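Local coordinates for protein serine protease inhibitor 1 (Coprinopsis cinerea, PDB 3VWC) that probably inhibits serine-type endopeptidases, folding as a compact single-chain beta-trefoil, at residues P30-V35 against L117-V122; G19-E24 against R34-D39; H106-P111 against E139-T144; G61-P66 against E80-I85. All coordinates share one frame; numbering follows the deposited sequence. Where two conformers were deposited one is given.

Strand 18-19 leads into the loop that interaction 2 closes, where residues 19-24 meet 34-39 across a nine-residue connection. Interaction 1 shares Arg34 and Val35 with it and closes a far longer loop, from 30-35 to 117-122. Nested inside that loop, interaction 4 brings strand 62-67 against the approach to strand 84-88. Interaction 3 opens within the loop at 106-111 but closes beyond it at 139-144, so interactions 1 and 3 cross along the chain. Interactions 1 and 3 tie the large antiparallel sheet of the trefoil to the two-stranded sheet of 107-109 and 121-123, while 2 and 4 join parts of the large one; Trp84 and Trp108 join interactions 4 and 3.

Interaction 1. Residues P30-V35 against L117-V122; sequences PKRIRV and LQQVEV
Arg34 and Gln119 form a single backbone bridge, their CA atoms 4.2 Å apart, where 117-120 runs roughly at right angles to 32-35. Three main-chain hydrogen bonds hold the crossing on both sides of that bridge. Val120 N donates to Ile33 O over 2.8 Å, Val35 N reaches Gln118 O at 3.0 Å, and Leu117 N returns a bond to Val35 O at 2.7 Å. Weaker CA-H...O contacts fill the gaps, one from Gln119 CA to Ile33 O and one from Arg34 CA to Gln118 O.

Among the side chains, Arg34 adds a bond to the backbone of 117-120. Its chain is extended from CG to NE and lies against the Leu117 carbonyl, to which NH1 donates at 2.9 Å. The bond is nearly straight (163°), and the oxygen sits at the edge of the guanidinium, within its plane. The same oxygen is thus embraced by a charged tip and by the CG and CD methylenes. Leu117 CD2 adds an apolar touch on Arg34 CD. In the conformer given, one of two for Arg32, that side chain appears to cross Gln119 at about a right angle; the amide orientation of Gln119 is uncertain too, so the close fit of the pair is doubtful. Ile33 CG2 packs on Val120 CG2 at 4.1 Å.

Strand 70-73 flanks the crossing, since Leu71 bonds through its backbone to both Ile33 and Val120. Val18 of strand 18-19 touches these same two side chains, and Glu121 continues into a backbone pairing with Val109 of strand 107-109.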
# COMPACT_ATOMS: atom_id res chain seq x y z
N PRO A 30 12.17 -3.01 -10.73
CA PRO A 30 11.06 -2.83 -9.76
C PRO A 30 9.74 -2.61 -10.48
O PRO A 30 9.68 -1.89 -11.50
CB PRO A 30 11.47 -1.55 -9.03
CG PRO A 30 12.97 -1.63 -9.01
CD PRO A 30 13.31 -2.12 -10.43
N LYS A 31 8.68 -3.21 -9.96
CA LYS A 31 7.39 -3.17 -10.64
C LYS A 31 6.47 -2.20 -9.92
O LYS A 31 6.38 -2.22 -8.67
CB LYS A 31 6.76 -4.55 -10.68
CG LYS A 31 7.60 -5.59 -11.50
CD LYS A 31 7.47 -5.28 -13.00
CE LYS A 31 8.41 -6.22 -13.79
NZ LYS A 31 9.83 -5.69 -13.89
N ARG A 32 5.70 -1.42 -10.68
CA ARG A 32 4.82 -0.42 -10.04
C ARG A 32 3.68 -1.09 -9.31
O ARG A 32 3.02 -2.01 -9.82
CB ARG A 32 4.24 0.53 -11.08
CG ARG A 32 5.22 1.57 -11.61
CD ARG A 32 4.52 2.43 -12.71
NE ARG A 32 5.48 3.28 -13.40
CZ ARG A 32 5.19 4.38 -14.11
NH1 ARG A 32 3.93 4.87 -14.19
NH2 ARG A 32 6.19 5.04 -14.65
N ILE A 33 3.42 -0.56 -8.11
CA ILE A 33 2.18 -0.87 -7.43
C ILE A 33 1.15 0.15 -7.82
O ILE A 33 1.42 1.33 -7.84
CB ILE A 33 2.36 -0.91 -5.88
CG1 ILE A 33 3.37 -2.00 -5.44
CG2 ILE A 33 0.99 -1.13 -5.21
CD1 ILE A 33 3.03 -3.38 -5.90
N ARG A 34 0.00 -0.35 -8.27
CA ARG A 34 -0.98 0.52 -8.94
C ARG A 34 -2.38 0.43 -8.31
O ARG A 34 -2.73 -0.57 -7.66
CB ARG A 34 -1.08 0.20 -10.43
CG ARG A 34 0.25 0.05 -11.16
CD ARG A 34 -0.02 -0.57 -12.54
NE ARG A 34 1.22 -0.85 -13.25
CZ ARG A 34 1.75 -0.03 -14.15
NH1 ARG A 34 1.19 1.15 -14.39
NH2 ARG A 34 2.84 -0.39 -14.82
N VAL A 35 -3.24 1.41 -8.62
CA VAL A 35 -4.66 1.14 -8.49
C VAL A 35 -5.15 0.38 -9.72
O VAL A 35 -4.73 0.68 -10.84
CB VAL A 35 -5.51 2.40 -8.24
CG1 VAL A 35 -5.42 2.84 -6.74
CG2 VAL A 35 -5.14 3.51 -9.19
N LEU A 117 -4.72 1.98 -13.23
CA LEU A 117 -3.30 1.66 -13.53
C LEU A 117 -2.28 2.69 -13.02
O LEU A 117 -1.07 2.48 -13.12
CB LEU A 117 -3.05 1.31 -15.03
CG LEU A 117 -3.83 0.08 -15.52
CD1 LEU A 117 -3.68 -0.10 -17.05
CD2 LEU A 117 -3.37 -1.18 -14.82
N GLN A 118 -2.75 3.78 -12.42
CA GLN A 118 -1.83 4.81 -11.96
C GLN A 118 -1.08 4.28 -10.74
O GLN A 118 -1.68 3.59 -9.89
CB GLN A 118 -2.60 6.08 -11.62
CG GLN A 118 -1.65 7.24 -11.32
CD GLN A 118 -2.36 8.57 -11.21
OE1 GLN A 118 -3.37 8.81 -11.92
NE2 GLN A 118 -1.82 9.47 -10.42
N GLN A 119 0.20 4.68 -10.61
CA GLN A 119 1.08 4.17 -9.52
C GLN A 119 0.76 4.81 -8.16
O GLN A 119 0.52 6.02 -8.06
CB GLN A 119 2.55 4.41 -9.86
CG GLN A 119 3.48 3.70 -8.88
CD GLN A 119 4.92 3.70 -9.31
OE1 GLN A 119 5.75 2.98 -8.71
NE2 GLN A 119 5.24 4.44 -10.33
N VAL A 120 0.78 3.98 -7.12
CA VAL A 120 0.66 4.48 -5.75
C VAL A 120 1.90 5.30 -5.39
O VAL A 120 3.02 4.98 -5.79
CB VAL A 120 0.48 3.27 -4.82
CG1 VAL A 120 0.45 3.72 -3.34
CG2 VAL A 120 -0.82 2.54 -5.15
N GLU A 121 1.66 6.41 -4.69
CA GLU A 121 2.71 7.34 -4.31
C GLU A 121 3.14 7.06 -2.87
O GLU A 121 2.42 6.43 -2.13
CB GLU A 121 2.25 8.79 -4.48
CG GLU A 121 1.88 9.00 -5.95
CD GLU A 121 1.51 10.42 -6.33
OE1 GLU A 121 1.40 11.29 -5.44
OE2 GLU A 121 1.28 10.64 -7.55
N VAL A 122 4.33 7.53 -2.51
CA VAL A 122 4.80 7.49 -1.13
C VAL A 122 5.30 8.85 -0.72
O VAL A 122 6.27 9.36 -1.26
CB VAL A 122 5.90 6.44 -0.94
CG1 VAL A 122 6.29 6.33 0.54
CG2 VAL A 122 5.48 5.07 -1.49

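Interaction 2. Residues G19-E24 against R34-D39; sequences GRPLAE and RVLPED
Gly19 and Arg34 form an antiparallel hydrogen-bonded pair in which strands 18-19 and 31-35 of the beta-trefoil lie side by side. Gly19 N donates to Arg34 O at 2.9 Å, and Arg34 N answers to Gly19 O at 2.8 Å. The backbone angles of Gly19 (phi 161°, psi -142°) by themselves call for glycine, and a leucine packs against its main chain.

That leucine is Leu36, whose CB points at the opposing segment and whose two methyls divide the work. CD1 rests on the backbone at Gly19, 3.6 Å from its N, while CD2 lies against the Arg20-Pro21 peptide, 3.8 Å from Pro21 N. The apolar patch grows outward through the Pro21 ring, whose CD also packs beside CD and NE of Arg34, 3.9 Å from NE. The two side chains cross there at about a right angle.

The next shell is polar. The Arg34 guanidinium already gives NH1 to Leu117 O, and its NE is reached by a water that it shares with Glu24 OE2. Glu24 is held in turn by Arg20 in a side-on salt bridge, NE and NH2 each taking one carboxylate oxygen on its syn lone pair. Arg20 is itself anchored through NH1 to Cys59 O, and Lys60 NZ bonds the carbonyls of Arg20 and Pro21. A chain of polar contacts, one through a water, therefore runs from Cys59 to Arg34.

The bridging water stands 3.1 Å from Arg34 NE, as acceptor, and 2.9 Å from Glu24 OE2, to which it donates.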
# COMPACT_ATOMS: atom_id res chain seq x y z
N GLY A 19 -2.38 -3.08 -6.30
CA GLY A 19 -1.47 -4.21 -6.48
C GLY A 19 -0.88 -4.18 -7.87
O GLY A 19 -0.54 -3.11 -8.38
N ARG A 20 -0.72 -5.36 -8.48
CA ARG A 20 -0.01 -5.48 -9.74
C ARG A 20 -0.95 -6.06 -10.77
O ARG A 20 -1.73 -6.96 -10.48
CB ARG A 20 1.26 -6.31 -9.53
CG ARG A 20 2.35 -5.60 -8.76
CD ARG A 20 3.42 -6.55 -8.18
NE ARG A 20 4.21 -7.16 -9.28
CZ ARG A 20 5.13 -8.11 -9.10
NH1 ARG A 20 5.38 -8.61 -7.89
NH2 ARG A 20 5.77 -8.60 -10.16
N PRO A 21 -0.85 -5.55 -12.02
CA PRO A 21 -1.76 -6.00 -13.08
C PRO A 21 -1.33 -7.35 -13.66
O PRO A 21 -0.27 -7.85 -13.31
CB PRO A 21 -1.59 -4.92 -14.15
CG PRO A 21 -0.20 -4.48 -14.01
CD PRO A 21 0.05 -4.48 -12.48
N LEU A 22 -2.16 -7.92 -14.55
CA LEU A 22 -1.90 -9.24 -15.14
C LEU A 22 -0.67 -9.19 -16.07
O LEU A 22 0.15 -10.10 -16.03
CB LEU A 22 -3.13 -9.76 -15.91
CG LEU A 22 -3.10 -11.25 -16.31
CD1 LEU A 22 -3.24 -12.16 -15.09
CD2 LEU A 22 -4.17 -11.58 -17.37
N ALA A 23 -0.49 -8.10 -16.80
CA ALA A 23 0.64 -8.01 -17.73
C ALA A 23 1.79 -7.22 -17.14
O ALA A 23 1.65 -6.02 -16.92
CB ALA A 23 0.22 -7.39 -19.05
N GLU A 24 2.93 -7.87 -16.96
CA GLU A 24 4.17 -7.14 -16.71
C GLU A 24 5.25 -7.77 -17.57
O GLU A 24 5.17 -8.95 -17.91
CB GLU A 24 4.55 -7.22 -15.22
CG GLU A 24 3.58 -6.48 -14.27
CD GLU A 24 3.89 -6.80 -12.80
OE1 GLU A 24 4.33 -7.92 -12.51
OE2 GLU A 24 3.79 -5.88 -11.95
N ARG A 34 0.00 -0.35 -8.27
CA ARG A 34 -0.98 0.52 -8.94
C ARG A 34 -2.38 0.43 -8.31
O ARG A 34 -2.73 -0.57 -7.66
CB ARG A 34 -1.08 0.20 -10.43
CG ARG A 34 0.25 0.05 -11.16
CD ARG A 34 -0.02 -0.57 -12.54
NE ARG A 34 1.22 -0.85 -13.25
CZ ARG A 34 1.75 -0.03 -14.15
NH1 ARG A 34 1.19 1.15 -14.39
NH2 ARG A 34 2.84 -0.39 -14.82
N VAL A 35 -3.24 1.41 -8.62
CA VAL A 35 -4.66 1.14 -8.49
C VAL A 35 -5.15 0.38 -9.72
O VAL A 35 -4.73 0.68 -10.84
CB VAL A 35 -5.51 2.40 -8.24
CG1 VAL A 35 -5.42 2.84 -6.74
CG2 VAL A 35 -5.14 3.51 -9.19
N LEU A 36 -5.91 -0.67 -9.49
CA LEU A 36 -6.22 -1.65 -10.56
C LEU A 36 -7.64 -1.51 -11.08
O LEU A 36 -8.54 -1.33 -10.30
CB LEU A 36 -6.00 -3.08 -10.02
CG LEU A 36 -4.55 -3.33 -9.56
CD1 LEU A 36 -4.39 -4.68 -8.87
CD2 LEU A 36 -3.57 -3.25 -10.75
N PRO A 37 -7.84 -1.73 -12.40
CA PRO A 37 -9.21 -1.95 -12.86
C PRO A 37 -9.86 -3.16 -12.18
O PRO A 37 -9.16 -4.14 -11.87
CB PRO A 37 -9.03 -2.25 -14.36
CG PRO A 37 -7.64 -1.80 -14.73
CD PRO A 37 -6.85 -2.03 -13.44
N GLU A 38 -11.17 -3.09 -11.95
CA GLU A 38 -11.95 -4.23 -11.51
C GLU A 38 -11.69 -5.48 -12.35
O GLU A 38 -11.64 -6.59 -11.83
CB GLU A 38 -13.45 -3.90 -11.53
CG GLU A 38 -13.94 -3.05 -10.35
CD GLU A 38 -13.63 -3.65 -8.97
OE1 GLU A 38 -12.54 -3.35 -8.41
OE2 GLU A 38 -14.50 -4.33 -8.39
N ASP A 39 -11.51 -5.29 -13.66
CA ASP A 39 -11.32 -6.42 -14.56
C ASP A 39 -9.87 -6.83 -14.76
O ASP A 39 -9.56 -7.65 -15.62
CB ASP A 39 -12.02 -6.16 -15.91
CG ASP A 39 -11.22 -5.24 -16.84
OD1 ASP A 39 -10.25 -4.59 -16.39
OD2 ASP A 39 -11.58 -5.17 -18.03
O HOH W 1 3.10 -3.08 -12.30

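Interaction 3. Residues H106-P111 against E139-T144; sequences HGWVVP and ELFTFT
Trp108 meets Phe141 first through its CB, which lies 3.6 Å from Phe141 CE1. CG is anti to the carbonyl carbon (chi1 -68°); from there the indole turns an edge to the phenyl face. CE3 stands 3.9 Å above the centre of that ring, and the planes are 84° apart: a T-shaped stack in which tryptophan offers the edge and phenylalanine the face. Farther along the six-membered ring, CZ3 approaches Phe143 CZ at 4.3 Å. NE1 of the pyrrole ring nears Trp84, the two indoles meeting edge-to-face, and CZ2 of the six-membered ring touches Val64.

Phe141 is gripped at its rim as well. Val110 CG2 comes to its edge at 3.9 Å from CE2, while the carbonyl oxygen of Trp108 lies in the ring plane beside CE1. Val109 CG2 and Glu139 CG run side by side, the glutamate's OE2 being bound by Ile126 N.

Polar linkage between the segments is indirect, through a water 2.9 Å from Trp108 O and 2.8 Å from Glu139 O. The join between strands 107-109 and 141-145 in the trefoil interior therefore rests mainly on aromatic and aliphatic contact, with the carbonyl beside the Phe141 rim probably a weakly favourable electrostatic partner for its hydrogens.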
# COMPACT_ATOMS: atom_id res chain seq x y z
N HIS A 106 7.43 8.37 5.17
CA HIS A 106 6.50 8.76 4.11
C HIS A 106 5.56 7.59 3.90
O HIS A 106 5.95 6.43 4.02
CB HIS A 106 7.28 9.02 2.83
CG HIS A 106 8.14 10.24 2.90
ND1 HIS A 106 8.87 10.70 1.83
CD2 HIS A 106 8.37 11.10 3.92
CE1 HIS A 106 9.53 11.79 2.18
NE2 HIS A 106 9.22 12.07 3.44
N GLY A 107 4.28 7.88 3.61
CA GLY A 107 3.26 6.84 3.60
C GLY A 107 2.60 6.67 2.23
O GLY A 107 2.76 7.52 1.35
N TRP A 108 1.78 5.63 2.09
CA TRP A 108 1.11 5.36 0.82
C TRP A 108 0.08 6.46 0.58
O TRP A 108 -0.76 6.76 1.47
CB TRP A 108 0.42 4.02 0.86
CG TRP A 108 1.27 2.77 0.92
CD1 TRP A 108 2.63 2.69 1.17
CD2 TRP A 108 0.79 1.47 0.78
NE1 TRP A 108 3.02 1.38 1.15
CE2 TRP A 108 1.90 0.59 0.96
CE3 TRP A 108 -0.50 0.91 0.57
CZ2 TRP A 108 1.76 -0.80 0.91
CZ3 TRP A 108 -0.63 -0.50 0.49
CH2 TRP A 108 0.50 -1.33 0.65
N VAL A 109 0.02 6.91 -0.67
CA VAL A 109 -0.96 7.92 -1.08
C VAL A 109 -1.49 7.60 -2.50
O VAL A 109 -0.72 7.36 -3.46
CB VAL A 109 -0.36 9.35 -1.11
CG1 VAL A 109 -1.38 10.37 -1.61
CG2 VAL A 109 0.13 9.75 0.28
N VAL A 110 -2.82 7.49 -2.63
CA VAL A 110 -3.44 7.39 -3.97
C VAL A 110 -4.08 8.77 -4.22
O VAL A 110 -4.99 9.17 -3.47
CB VAL A 110 -4.53 6.30 -3.97
CG1 VAL A 110 -5.38 6.35 -5.30
CG2 VAL A 110 -3.87 4.96 -3.86
N PRO A 111 -3.58 9.54 -5.21
CA PRO A 111 -4.20 10.86 -5.44
C PRO A 111 -5.69 10.76 -5.73
O PRO A 111 -6.19 9.79 -6.33
CB PRO A 111 -3.46 11.40 -6.67
CG PRO A 111 -2.17 10.62 -6.76
CD PRO A 111 -2.47 9.25 -6.17
N GLU A 139 -5.11 8.65 1.68
CA GLU A 139 -4.08 8.06 2.55
C GLU A 139 -4.62 6.87 3.33
O GLU A 139 -3.90 6.31 4.14
CB GLU A 139 -3.57 9.13 3.55
CG GLU A 139 -3.02 10.36 2.80
CD GLU A 139 -2.54 11.45 3.72
OE1 GLU A 139 -3.04 11.46 4.89
OE2 GLU A 139 -1.80 12.33 3.27
N LEU A 140 -5.84 6.44 2.99
CA LEU A 140 -6.52 5.35 3.71
C LEU A 140 -6.75 4.13 2.82
O LEU A 140 -7.13 4.26 1.64
CB LEU A 140 -7.86 5.87 4.26
CG LEU A 140 -7.68 7.03 5.28
CD1 LEU A 140 -9.09 7.49 5.59
CD2 LEU A 140 -6.97 6.57 6.57
N PHE A 141 -6.48 2.96 3.37
CA PHE A 141 -6.62 1.69 2.66
C PHE A 141 -7.43 0.73 3.51
O PHE A 141 -7.19 0.61 4.69
CB PHE A 141 -5.21 1.16 2.43
CG PHE A 141 -4.42 2.06 1.56
CD1 PHE A 141 -3.79 3.18 2.10
CD2 PHE A 141 -4.51 1.98 0.18
CE1 PHE A 141 -3.15 4.13 1.28
CE2 PHE A 141 -3.85 2.88 -0.62
CZ PHE A 141 -3.23 3.99 -0.09
N THR A 142 -8.29 -0.05 2.86
CA THR A 142 -9.00 -1.13 3.54
C THR A 142 -8.29 -2.45 3.35
O THR A 142 -8.04 -2.85 2.19
CB THR A 142 -10.44 -1.24 3.04
OG1 THR A 142 -11.10 0.02 3.19
CG2 THR A 142 -11.26 -2.28 3.84
N PHE A 143 -7.82 -3.06 4.43
CA PHE A 143 -7.13 -4.36 4.37
C PHE A 143 -8.15 -5.38 4.87
O PHE A 143 -8.55 -5.34 6.05
CB PHE A 143 -5.93 -4.41 5.31
CG PHE A 143 -4.68 -3.80 4.76
CD1 PHE A 143 -4.58 -2.43 4.50
CD2 PHE A 143 -3.57 -4.60 4.53
CE1 PHE A 143 -3.37 -1.85 4.04
CE2 PHE A 143 -2.38 -4.06 4.07
CZ PHE A 143 -2.28 -2.68 3.79
N THR A 144 -8.62 -6.25 3.97
CA THR A 144 -9.65 -7.23 4.31
C THR A 144 -9.05 -8.64 4.27
O THR A 144 -8.55 -9.09 3.23
CB THR A 144 -10.85 -7.17 3.35
OG1 THR A 144 -11.40 -5.84 3.34
CG2 THR A 144 -11.93 -8.09 3.83
O HOH W 2 -1.20 5.58 4.12

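Interaction 4. Residues G61-P66 against E80-I85; sequences GAPVAP and EDKKWI
Trp84 brings the edge of its indole to the backbone of strand 62-67 at Val64 and Ala65. NE1 donates to Val64 O at 3.0 Å in a nearly straight bond (165°), with the oxygen in the ring plane. Seen from the acceptor the geometry is less regular: the donor stands 54° out of the carbonyl plane. Beyond the nitrogen, CZ2 comes near Ala65 CA. It also meets Pro66 CD at 3.7 Å, the tryptophan and proline side chains reaching toward each other tip to tip. Val64 CG2 flanks NE1, its side chain crossing the indole at about a right angle.

The residues before Trp84 add contacts of their own to the strand. Pro66 CD lies 3.2 Å from Asp81 O, a close approach, while Ala65 CB is 3.5 Å from Glu80 O. Lys82 crosses Pro63 obliquely, its chain extended beyond CG (chi2 -167°), and its CD packs 3.7 Å from Pro63 CG. The ammonium makes a long, weak ion pair with Asp74.

Water completes the seam. One molecule bridges two carbonyl oxygens, 2.8 Å from Val64 O and 2.7 Å from Lys82 O. Others lie between Pro66 O and either Glu80 O or Asp81 OD2, while OD1 of the same aspartate bonds to Ser103 OG.

Around this junction of the trefoil, strand 54-59 contributes Leu57, strand 70-73 Leu71 and strand 96-101 Val99 and Asn101, all touching Trp84, while Trp108 of strand 107-109 meets it edge-to-face.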
# COMPACT_ATOMS: atom_id res chain seq x y z
N GLY A 61 4.31 -11.74 -4.33
CA GLY A 61 5.47 -12.49 -3.86
C GLY A 61 6.67 -11.61 -3.63
O GLY A 61 7.74 -12.09 -3.28
N ALA A 62 6.57 -10.32 -3.98
CA ALA A 62 7.68 -9.41 -3.82
C ALA A 62 7.39 -8.34 -2.76
O ALA A 62 6.28 -7.75 -2.76
CB ALA A 62 8.05 -8.73 -5.14
N PRO A 63 8.41 -7.98 -1.96
CA PRO A 63 8.13 -7.01 -0.90
C PRO A 63 8.11 -5.62 -1.52
O PRO A 63 8.84 -5.38 -2.49
CB PRO A 63 9.34 -7.17 0.05
CG PRO A 63 10.48 -7.64 -0.85
CD PRO A 63 9.77 -8.56 -1.85
N VAL A 64 7.30 -4.70 -0.99
CA VAL A 64 7.24 -3.36 -1.55
C VAL A 64 8.07 -2.34 -0.79
O VAL A 64 8.33 -2.49 0.43
CB VAL A 64 5.77 -2.90 -1.75
CG1 VAL A 64 4.95 -3.89 -2.52
CG2 VAL A 64 5.01 -2.73 -0.41
N ALA A 65 8.52 -1.32 -1.50
CA ALA A 65 9.45 -0.36 -1.00
C ALA A 65 9.29 0.93 -1.80
O ALA A 65 8.83 0.88 -2.97
CB ALA A 65 10.89 -0.94 -1.15
N PRO A 66 9.67 2.05 -1.23
CA PRO A 66 9.53 3.37 -1.84
C PRO A 66 10.76 3.70 -2.66
O PRO A 66 11.87 3.29 -2.31
CB PRO A 66 9.42 4.32 -0.63
CG PRO A 66 10.25 3.61 0.46
CD PRO A 66 10.05 2.11 0.20
N GLU A 80 15.99 -0.53 -0.57
CA GLU A 80 16.05 -0.24 0.84
C GLU A 80 14.67 0.16 1.33
O GLU A 80 13.72 0.35 0.54
CB GLU A 80 17.06 0.88 1.12
CG GLU A 80 18.53 0.43 0.98
CD GLU A 80 18.87 -0.86 1.78
OE1 GLU A 80 18.74 -0.85 3.03
OE2 GLU A 80 19.29 -1.87 1.16
N ASP A 81 14.53 0.16 2.65
CA ASP A 81 13.33 0.68 3.30
C ASP A 81 12.08 -0.15 3.05
O ASP A 81 11.02 0.40 2.75
CB ASP A 81 13.13 2.14 2.90
CG ASP A 81 14.38 2.97 3.05
OD1 ASP A 81 14.92 3.08 4.17
OD2 ASP A 81 14.78 3.61 2.07
N LYS A 82 12.17 -1.45 3.34
CA LYS A 82 11.07 -2.36 3.15
C LYS A 82 10.13 -2.51 4.35
O LYS A 82 9.19 -3.26 4.29
CB LYS A 82 11.58 -3.75 2.76
CG LYS A 82 12.42 -3.75 1.51
CD LYS A 82 12.61 -5.17 1.00
CE LYS A 82 13.58 -5.19 -0.19
NZ LYS A 82 14.21 -6.53 -0.31
N LYS A 83 10.39 -1.80 5.44
CA LYS A 83 9.56 -1.94 6.64
C LYS A 83 8.52 -0.82 6.71
O LYS A 83 8.81 0.32 6.44
CB LYS A 83 10.46 -1.85 7.90
CG LYS A 83 11.21 -3.13 8.25
CD LYS A 83 12.07 -2.88 9.53
CE LYS A 83 12.77 -4.15 10.02
NZ LYS A 83 13.13 -4.10 11.49
N TRP A 84 7.29 -1.22 7.02
CA TRP A 84 6.11 -0.30 7.09
C TRP A 84 5.40 -0.39 8.44
O TRP A 84 5.29 -1.49 9.05
CB TRP A 84 5.09 -0.71 6.00
CG TRP A 84 5.70 -0.66 4.61
CD1 TRP A 84 6.34 -1.67 3.97
CD2 TRP A 84 5.81 0.50 3.77
NE1 TRP A 84 6.80 -1.24 2.74
CE2 TRP A 84 6.49 0.09 2.59
CE3 TRP A 84 5.37 1.83 3.88
CZ2 TRP A 84 6.79 0.97 1.55
CZ3 TRP A 84 5.67 2.73 2.82
CH2 TRP A 84 6.34 2.27 1.64
N ILE A 85 4.91 0.78 8.87
CA ILE A 85 4.11 0.91 10.08
C ILE A 85 2.66 0.95 9.58
O ILE A 85 2.26 1.82 8.76
CB ILE A 85 4.48 2.21 10.83
CG1 ILE A 85 5.98 2.21 11.21
CG2 ILE A 85 3.57 2.44 12.09
CD1 ILE A 85 6.44 1.07 12.10
O HOH W 3 7.53 -4.31 2.37
O HOH W 4 13.98 4.26 -0.31
O HOH W 5 13.62 1.32 -1.92